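Local coordinates for protein jasmonate-induced oxygenase 2 (Arabidopsis thaliana, PDB 6LSV) that hydroxylates the plant defence hormone jasmonate to 12-hydroxyjasmonate, using iron, molecular oxygen and 2-oxoglutarate, at residues Ala93-His102 and Asp291-Phe299. Residues are numbered along the deposited sequence; the frame is centred on the assembly and turned at random.
Sequences ARENWREFFH and DKERVSLAF. With AKG (2-oxoglutaric acid), chain C.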
ATOM      1  N   ALA A  93      12.971  -5.506  -9.581  1.00 32.75           N
ATOM      2  CA  ALA A  93      11.551  -5.643  -9.276  1.00 34.92           C
ATOM      3  C   ALA A  93      10.720  -4.625 -10.047  1.00 29.23           C
ATOM      4  O   ALA A  93       9.666  -4.960 -10.600  1.00 27.00           O
ATOM      5  CB  ALA A  93      11.325  -5.492  -7.771  1.00 30.66           C
ATOM      6  N   ARG A  94      11.184  -3.379 -10.102  1.00 27.62           N
ATOM      7  CA  ARG A  94      10.433  -2.354 -10.814  1.00 29.42           C
ATOM      8  C   ARG A  94      10.421  -2.621 -12.315  1.00 31.93           C
ATOM      9  O   ARG A  94       9.362  -2.579 -12.953  1.00 28.41           O
ATOM     10  CB  ARG A  94      11.019  -0.976 -10.517  1.00 19.02           C
ATOM     11  CG  ARG A  94      10.368   0.145 -11.294  1.00 24.36           C
ATOM     12  CD  ARG A  94      11.162   1.431 -11.168  1.00 29.19           C
ATOM     13  NE  ARG A  94      11.227   1.904  -9.788  1.00 41.51           N
ATOM     14  CZ  ARG A  94      12.271   1.733  -8.984  1.00 37.12           C
ATOM     15  NH1 ARG A  94      13.351   1.093  -9.418  1.00 33.96           N
ATOM     16  NH2 ARG A  94      12.231   2.201  -7.742  1.00 32.86           N
ATOM     17  N   GLU A  95      11.589  -2.911 -12.896  1.00 32.27           N
ATOM     18  CA  GLU A  95      11.673  -3.043 -14.348  1.00 34.20           C
ATOM     19  C   GLU A  95      11.040  -4.337 -14.844  1.00 30.65           C
ATOM     20  O   GLU A  95      10.526  -4.377 -15.966  1.00 28.77           O
ATOM     21  CB  GLU A  95      13.127  -2.942 -14.805  1.00 33.84           C
ATOM     22  CG  GLU A  95      13.758  -1.584 -14.530  1.00 33.03           C
ATOM     23  CD  GLU A  95      12.872  -0.424 -14.964  1.00 35.69           C
ATOM     24  OE1 GLU A  95      12.425  -0.413 -16.131  1.00 37.24           O
ATOM     25  OE2 GLU A  95      12.616   0.474 -14.132  1.00 37.36           O
ATOM     26  N   ASN A  96      11.064  -5.396 -14.033  1.00 31.96           N
ATOM     27  CA  ASN A  96      10.303  -6.594 -14.372  1.00 26.32           C
ATOM     28  C   ASN A  96       8.814  -6.287 -14.451  1.00 32.17           C
ATOM     29  O   ASN A  96       8.139  -6.672 -15.413  1.00 37.37           O
ATOM     30  CB  ASN A  96      10.565  -7.694 -13.345  1.00 26.48           C
ATOM     31  CG  ASN A  96      11.708  -8.601 -13.743  1.00 34.33           C
ATOM     32  OD1 ASN A  96      11.493  -9.732 -14.172  1.00 34.31           O
ATOM     33  ND2 ASN A  96      12.933  -8.108 -13.602  1.00 30.87           N
ATOM     34  N   TRP A  97       8.282  -5.593 -13.444  1.00 29.29           N
ATOM     35  CA  TRP A  97       6.864  -5.249 -13.458  1.00 30.39           C
ATOM     36  C   TRP A  97       6.555  -4.230 -14.548  1.00 30.84           C
ATOM     37  O   TRP A  97       5.520  -4.328 -15.219  1.00 29.90           O
ATOM     38  CB  TRP A  97       6.432  -4.732 -12.086  1.00 23.37           C
ATOM     39  CG  TRP A  97       6.146  -5.840 -11.119  1.00 26.95           C
ATOM     40  CD1 TRP A  97       6.926  -6.239 -10.070  1.00 23.44           C
ATOM     41  CD2 TRP A  97       5.008  -6.709 -11.124  1.00 24.33           C
ATOM     42  NE1 TRP A  97       6.338  -7.299  -9.420  1.00 20.86           N
ATOM     43  CE2 TRP A  97       5.160  -7.607 -10.049  1.00 24.36           C
ATOM     44  CE3 TRP A  97       3.873  -6.811 -11.933  1.00 21.60           C
ATOM     45  CZ2 TRP A  97       4.217  -8.589  -9.759  1.00 23.14           C
ATOM     46  CZ3 TRP A  97       2.942  -7.789 -11.645  1.00 25.90           C
ATOM     47  CH2 TRP A  97       3.120  -8.667 -10.569  1.00 23.70           C
ATOM     48  N   ARG A  98       7.440  -3.250 -14.746  1.00 29.02           N
ATOM     49  CA  ARG A  98       7.245  -2.307 -15.843  1.00 32.05           C
ATOM     50  C   ARG A  98       7.153  -3.036 -17.177  1.00 35.38           C
ATOM     51  O   ARG A  98       6.324  -2.688 -18.026  1.00 32.89           O
ATOM     52  CB  ARG A  98       8.378  -1.282 -15.872  1.00 34.54           C
ATOM     53  CG  ARG A  98       8.165  -0.184 -16.903  1.00 34.97           C
ATOM     54  CD  ARG A  98       9.450   0.571 -17.211  1.00 43.90           C
ATOM     55  NE  ARG A  98      10.116   1.093 -16.017  1.00 37.93           N
ATOM     56  CZ  ARG A  98       9.664   2.110 -15.289  1.00 37.30           C
ATOM     57  NH1 ARG A  98       8.532   2.720 -15.625  1.00 33.44           N
ATOM     58  NH2 ARG A  98      10.344   2.516 -14.224  1.00 33.89           N
ATOM     59  N   GLU A  99       7.994  -4.056 -17.374  1.00 34.46           N
ATOM     60  CA  GLU A  99       7.931  -4.852 -18.595  1.00 31.49           C
ATOM     61  C   GLU A  99       6.603  -5.592 -18.700  1.00 36.39           C
ATOM     62  O   GLU A  99       6.027  -5.700 -19.790  1.00 34.08           O
ATOM     63  CB  GLU A  99       9.105  -5.831 -18.635  1.00 36.51           C
ATOM     64  CG  GLU A  99       9.026  -6.888 -19.729  1.00 49.63           C
ATOM     65  CD  GLU A  99       9.146  -6.303 -21.128  1.00 67.08           C
ATOM     66  OE1 GLU A  99      10.282  -5.995 -21.551  1.00 66.75           O
ATOM     67  OE2 GLU A  99       8.104  -6.158 -21.807  1.00 58.32           O
ATOM     68  N   PHE A 100       6.100  -6.104 -17.575  1.00 36.03           N
ATOM     69  CA  PHE A 100       4.799  -6.767 -17.577  1.00 36.77           C
ATOM     70  C   PHE A 100       3.699  -5.814 -18.030  1.00 34.04           C
ATOM     71  O   PHE A 100       2.844  -6.176 -18.844  1.00 31.97           O
ATOM     72  CB  PHE A 100       4.494  -7.322 -16.185  1.00 34.89           C
ATOM     73  CG  PHE A 100       3.101  -7.870 -16.044  1.00 35.64           C
ATOM     74  CD1 PHE A 100       2.785  -9.132 -16.524  1.00 32.55           C
ATOM     75  CD2 PHE A 100       2.108  -7.124 -15.430  1.00 32.51           C
ATOM     76  CE1 PHE A 100       1.505  -9.638 -16.398  1.00 30.11           C
ATOM     77  CE2 PHE A 100       0.825  -7.625 -15.300  1.00 35.83           C
ATOM     78  CZ  PHE A 100       0.524  -8.885 -15.783  1.00 31.88           C
ATOM     79  N   PHE A 101       3.713  -4.584 -17.518  1.00 33.02           N
ATOM     80  CA  PHE A 101       2.672  -3.627 -17.864  1.00 31.09           C
ATOM     81  C   PHE A 101       2.873  -3.000 -19.237  1.00 30.30           C
ATOM     82  O   PHE A 101       1.925  -2.421 -19.779  1.00 38.74           O
ATOM     83  CB  PHE A 101       2.586  -2.539 -16.795  1.00 31.16           C
ATOM     84  CG  PHE A 101       1.925  -2.996 -15.526  1.00 34.23           C
ATOM     85  CD1 PHE A 101       0.563  -3.254 -15.496  1.00 30.33           C
ATOM     86  CD2 PHE A 101       2.665  -3.179 -14.367  1.00 29.49           C
ATOM     87  CE1 PHE A 101      -0.054  -3.681 -14.332  1.00 24.72           C
ATOM     88  CE2 PHE A 101       2.055  -3.604 -13.196  1.00 26.25           C
ATOM     89  CZ  PHE A 101       0.693  -3.857 -13.180  1.00 30.64           C
ATOM     90  N   HIS A 102       4.072  -3.097 -19.811  1.00 36.32           N
ATOM     91  CA  HIS A 102       4.285  -2.645 -21.182  1.00 37.50           C
ATOM     92  C   HIS A 102       3.829  -3.663 -22.217  1.00 36.73           C
ATOM     93  O   HIS A 102       3.724  -3.315 -23.398  1.00 36.26           O
ATOM     94  CB  HIS A 102       5.756  -2.302 -21.404  1.00 34.10           C
ATOM     95  CG  HIS A 102       6.162  -1.001 -20.787  1.00 41.39           C
ATOM     96  ND1 HIS A 102       7.457  -0.532 -20.815  1.00 41.14           N
ATOM     97  CD2 HIS A 102       5.439  -0.071 -20.120  1.00 41.58           C
ATOM     98  CE1 HIS A 102       7.514   0.632 -20.194  1.00 40.89           C
ATOM     99  NE2 HIS A 102       6.303   0.935 -19.763  1.00 38.84           N
ATOM    100  N   ASP A 291       2.479  13.035 -19.568  1.00 44.71           N
ATOM    101  CA  ASP A 291       3.693  12.858 -20.349  1.00 47.49           C
ATOM    102  C   ASP A 291       4.512  11.632 -19.985  1.00 43.51           C
ATOM    103  O   ASP A 291       5.317  11.189 -20.811  1.00 44.41           O
ATOM    104  CB  ASP A 291       4.577  14.107 -20.227  1.00 44.29           C
ATOM    105  CG  ASP A 291       3.801  15.383 -20.510  1.00 60.70           C
ATOM    106  OD1 ASP A 291       3.086  15.402 -21.537  1.00 60.13           O
ATOM    107  OD2 ASP A 291       3.891  16.350 -19.720  1.00 60.26           O
ATOM    108  N   LYS A 292       4.350  11.084 -18.783  1.00 43.03           N
ATOM    109  CA  LYS A 292       5.074   9.875 -18.426  1.00 40.64           C
ATOM    110  C   LYS A 292       4.216   9.039 -17.483  1.00 36.47           C
ATOM    111  O   LYS A 292       3.230   9.508 -16.909  1.00 41.64           O
ATOM    112  CB  LYS A 292       6.452  10.205 -17.825  1.00 45.89           C
ATOM    113  CG  LYS A 292       7.442   9.023 -17.816  1.00 50.37           C
ATOM    114  CD  LYS A 292       7.294   8.099 -19.043  1.00 43.91           C
ATOM    115  CE  LYS A 292       8.326   6.981 -19.008  1.00 51.16           C
ATOM    116  NZ  LYS A 292       8.619   6.552 -17.605  1.00 58.71           N
ATOM    117  N   GLU A 293       4.591   7.775 -17.364  1.00 43.52           N
ATOM    118  CA  GLU A 293       3.903   6.788 -16.556  1.00 37.61           C
ATOM    119  C   GLU A 293       4.598   6.667 -15.206  1.00 33.90           C
ATOM    120  O   GLU A 293       5.574   7.362 -14.917  1.00 33.22           O
ATOM    121  CB  GLU A 293       3.879   5.447 -17.291  1.00 38.03           C
ATOM    122  CG  GLU A 293       5.224   5.104 -17.927  1.00 36.99           C
ATOM    123  CD  GLU A 293       5.379   3.626 -18.222  1.00 48.09           C
ATOM    124  OE1 GLU A 293       4.738   3.143 -19.178  1.00 46.05           O
ATOM    125  OE2 GLU A 293       6.148   2.950 -17.502  1.00 47.33           O
ATOM    126  N   ARG A 294       4.088   5.763 -14.374  1.00 25.36           N
ATOM    127  CA  ARG A 294       4.693   5.448 -13.090  1.00 27.57           C
ATOM    128  C   ARG A 294       4.491   3.970 -12.810  1.00 26.15           C
ATOM    129  O   ARG A 294       3.533   3.358 -13.289  1.00 31.87           O
ATOM    130  CB  ARG A 294       4.097   6.283 -11.941  1.00 29.47           C
ATOM    131  CG  ARG A 294       4.623   7.710 -11.846  1.00 27.24           C
ATOM    132  CD  ARG A 294       4.135   8.435 -10.585  1.00 28.60           C
ATOM    133  NE  ARG A 294       4.907   8.097  -9.390  1.00 25.57           N
ATOM    134  CZ  ARG A 294       4.473   7.308  -8.409  1.00 30.24           C
ATOM    135  NH1 ARG A 294       3.262   6.766  -8.468  1.00 25.35           N
ATOM    136  NH2 ARG A 294       5.254   7.058  -7.365  1.00 30.27           N
ATOM    137  N   VAL A 295       5.406   3.399 -12.031  1.00 22.90           N
ATOM    138  CA  VAL A 295       5.283   2.030 -11.545  1.00 24.57           C
ATOM    139  C   VAL A 295       5.726   2.023 -10.090  1.00 26.09           C
ATOM    140  O   VAL A 295       6.862   2.405  -9.783  1.00 32.25           O
ATOM    141  CB  VAL A 295       6.123   1.034 -12.364  1.00 27.25           C
ATOM    142  CG1 VAL A 295       6.360  -0.237 -11.563  1.00 19.37           C
ATOM    143  CG2 VAL A 295       5.435   0.716 -13.685  1.00 24.98           C
ATOM    144  N   SER A 296       4.840   1.596  -9.195  1.00 18.91           N
ATOM    145  CA  SER A 296       5.146   1.540  -7.775  1.00 20.95           C
ATOM    146  C   SER A 296       4.763   0.180  -7.215  1.00 22.84           C
ATOM    147  O   SER A 296       3.808  -0.454  -7.672  1.00 22.19           O
ATOM    148  CB  SER A 296       4.434   2.652  -7.002  1.00 25.52           C
ATOM    149  OG  SER A 296       4.551   3.889  -7.685  1.00 28.47           O
ATOM    150  N   LEU A 297       5.520  -0.256  -6.213  1.00 24.00           N
ATOM    151  CA  LEU A 297       5.370  -1.577  -5.616  1.00 22.69           C
ATOM    152  C   LEU A 297       4.974  -1.413  -4.156  1.00 26.14           C
ATOM    153  O   LEU A 297       5.708  -0.798  -3.374  1.00 22.71           O
ATOM    154  CB  LEU A 297       6.663  -2.385  -5.740  1.00 23.44           C
ATOM    155  CG  LEU A 297       7.000  -3.041  -7.086  1.00 24.44           C
ATOM    156  CD1 LEU A 297       7.330  -2.018  -8.165  1.00 21.48           C
ATOM    157  CD2 LEU A 297       8.149  -4.017  -6.917  1.00 25.32           C
ATOM    158  N   ALA A 298       3.818  -1.963  -3.793  1.00 28.10           N
ATOM    159  CA  ALA A 298       3.280  -1.866  -2.442  1.00 21.40           C
ATOM    160  C   ALA A 298       3.314  -3.248  -1.806  1.00 21.62           C
ATOM    161  O   ALA A 298       2.540  -4.134  -2.184  1.00 22.43           O
ATOM    162  CB  ALA A 298       1.860  -1.302  -2.458  1.00 23.19           C
ATOM    163  N   PHE A 299       4.208  -3.427  -0.842  1.00 23.29           N
ATOM    164  CA  PHE A 299       4.298  -4.654  -0.063  1.00 22.52           C
ATOM    165  C   PHE A 299       3.529  -4.462   1.238  1.00 25.54           C
ATOM    166  O   PHE A 299       3.770  -3.496   1.971  1.00 21.52           O
ATOM    167  CB  PHE A 299       5.763  -5.000   0.208  1.00 24.24           C
ATOM    168  CG  PHE A 299       5.963  -6.172   1.128  1.00 24.58           C
ATOM    169  CD1 PHE A 299       6.119  -5.981   2.492  1.00 22.80           C
ATOM    170  CD2 PHE A 299       6.022  -7.462   0.625  1.00 24.46           C
ATOM    171  CE1 PHE A 299       6.310  -7.055   3.341  1.00 24.71           C
ATOM    172  CE2 PHE A 299       6.213  -8.540   1.467  1.00 26.45           C
ATOM    173  CZ  PHE A 299       6.356  -8.335   2.827  1.00 27.02           C
TER
HETATM  174  C1  AKG C 401      -0.415   1.961  -2.741  1.00 34.61           C
HETATM  175  O1  AKG C 401      -0.187   1.647  -1.547  1.00 27.05           O
HETATM  176  O2  AKG C 401      -1.023   1.145  -3.488  1.00 45.55           O
HETATM  177  C2  AKG C 401       0.027   3.336  -3.258  1.00 40.34           C
HETATM  178  O5  AKG C 401      -0.435   4.306  -2.757  1.00 41.48           O
HETATM  179  C3  AKG C 401       1.043   3.493  -4.397  1.00 29.82           C
HETATM  180  C4  AKG C 401       1.928   4.711  -4.117  1.00 37.32           C
HETATM  181  C5  AKG C 401       2.643   5.176  -5.387  1.00 30.38           C
HETATM  182  O3  AKG C 401       3.762   5.751  -5.325  1.00 16.58           O
HETATM  183  O4  AKG C 401       2.103   4.983  -6.505  1.00 36.40           O
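Glu293, just ahead of strand 294-299, reaches the C-terminal part of helix 93-102 and binds both His102 and Arg98 with its carboxylate. His102 NE2 gives a forked hydrogen bond, 2.8 Å to Glu293 OE1 and 3.0 Å to Glu293 OE2, with the imidazole plane turned 61° from the carboxylate. Arg98 NH1 adds a salt bridge to Glu293 OE2 at 3.0 Å; that oxygen lies in the guanidinium plane and takes two donors, while OE1 also bonds Tyr211 OH. The other edge of the guanidinium grips Glu95, one turn back on the helix, side-on: NE of Arg98 meets Glu95 OE1 at 2.8 Å and its NH2 meets Glu95 OE2. Held between two carboxylates, the Arg98 guanidinium is probably restrained in rotation, and the carboxylates would temper its closeness to the like charge of Lys292 NZ.

Apolar contacts continue along the strand. Val295 points at the helix and straddles one turn: CG1, anti to its own backbone N (chi1 160°), lies 4.0 Å from Arg94 CG, whereas CG2 lies against Arg98 CA. One face of the Arg98 guanidinium lies loosely over Val295 CB. Farther on, Leu297 splits its methyls, CD2 meeting Ala93 CB at 3.6 Å and the Trp97 ring obliquely at CD1, while CD1 of Leu297 approaches Arg94 CA. The polar end of Arg94 is paired with Asp91.

The side chains of Arg294 and Ser296 leave the strand away from the helix, and their ends meet 2-oxoglutarate: Arg294 NH1 binds O4 at 2.9 Å in a nearly straight bond, its NH2 binds O3, and Ser296 OG makes a weak contact with the same carboxylate. The axes of helix 93-102 and strand 294-299 make an angle of 121°, the helix covering the outer face of a central strand of the double-stranded beta-helix, whose inner face carries the Arg-X-Ser motif of plant 2-oxoglutarate-dependent dioxygenases.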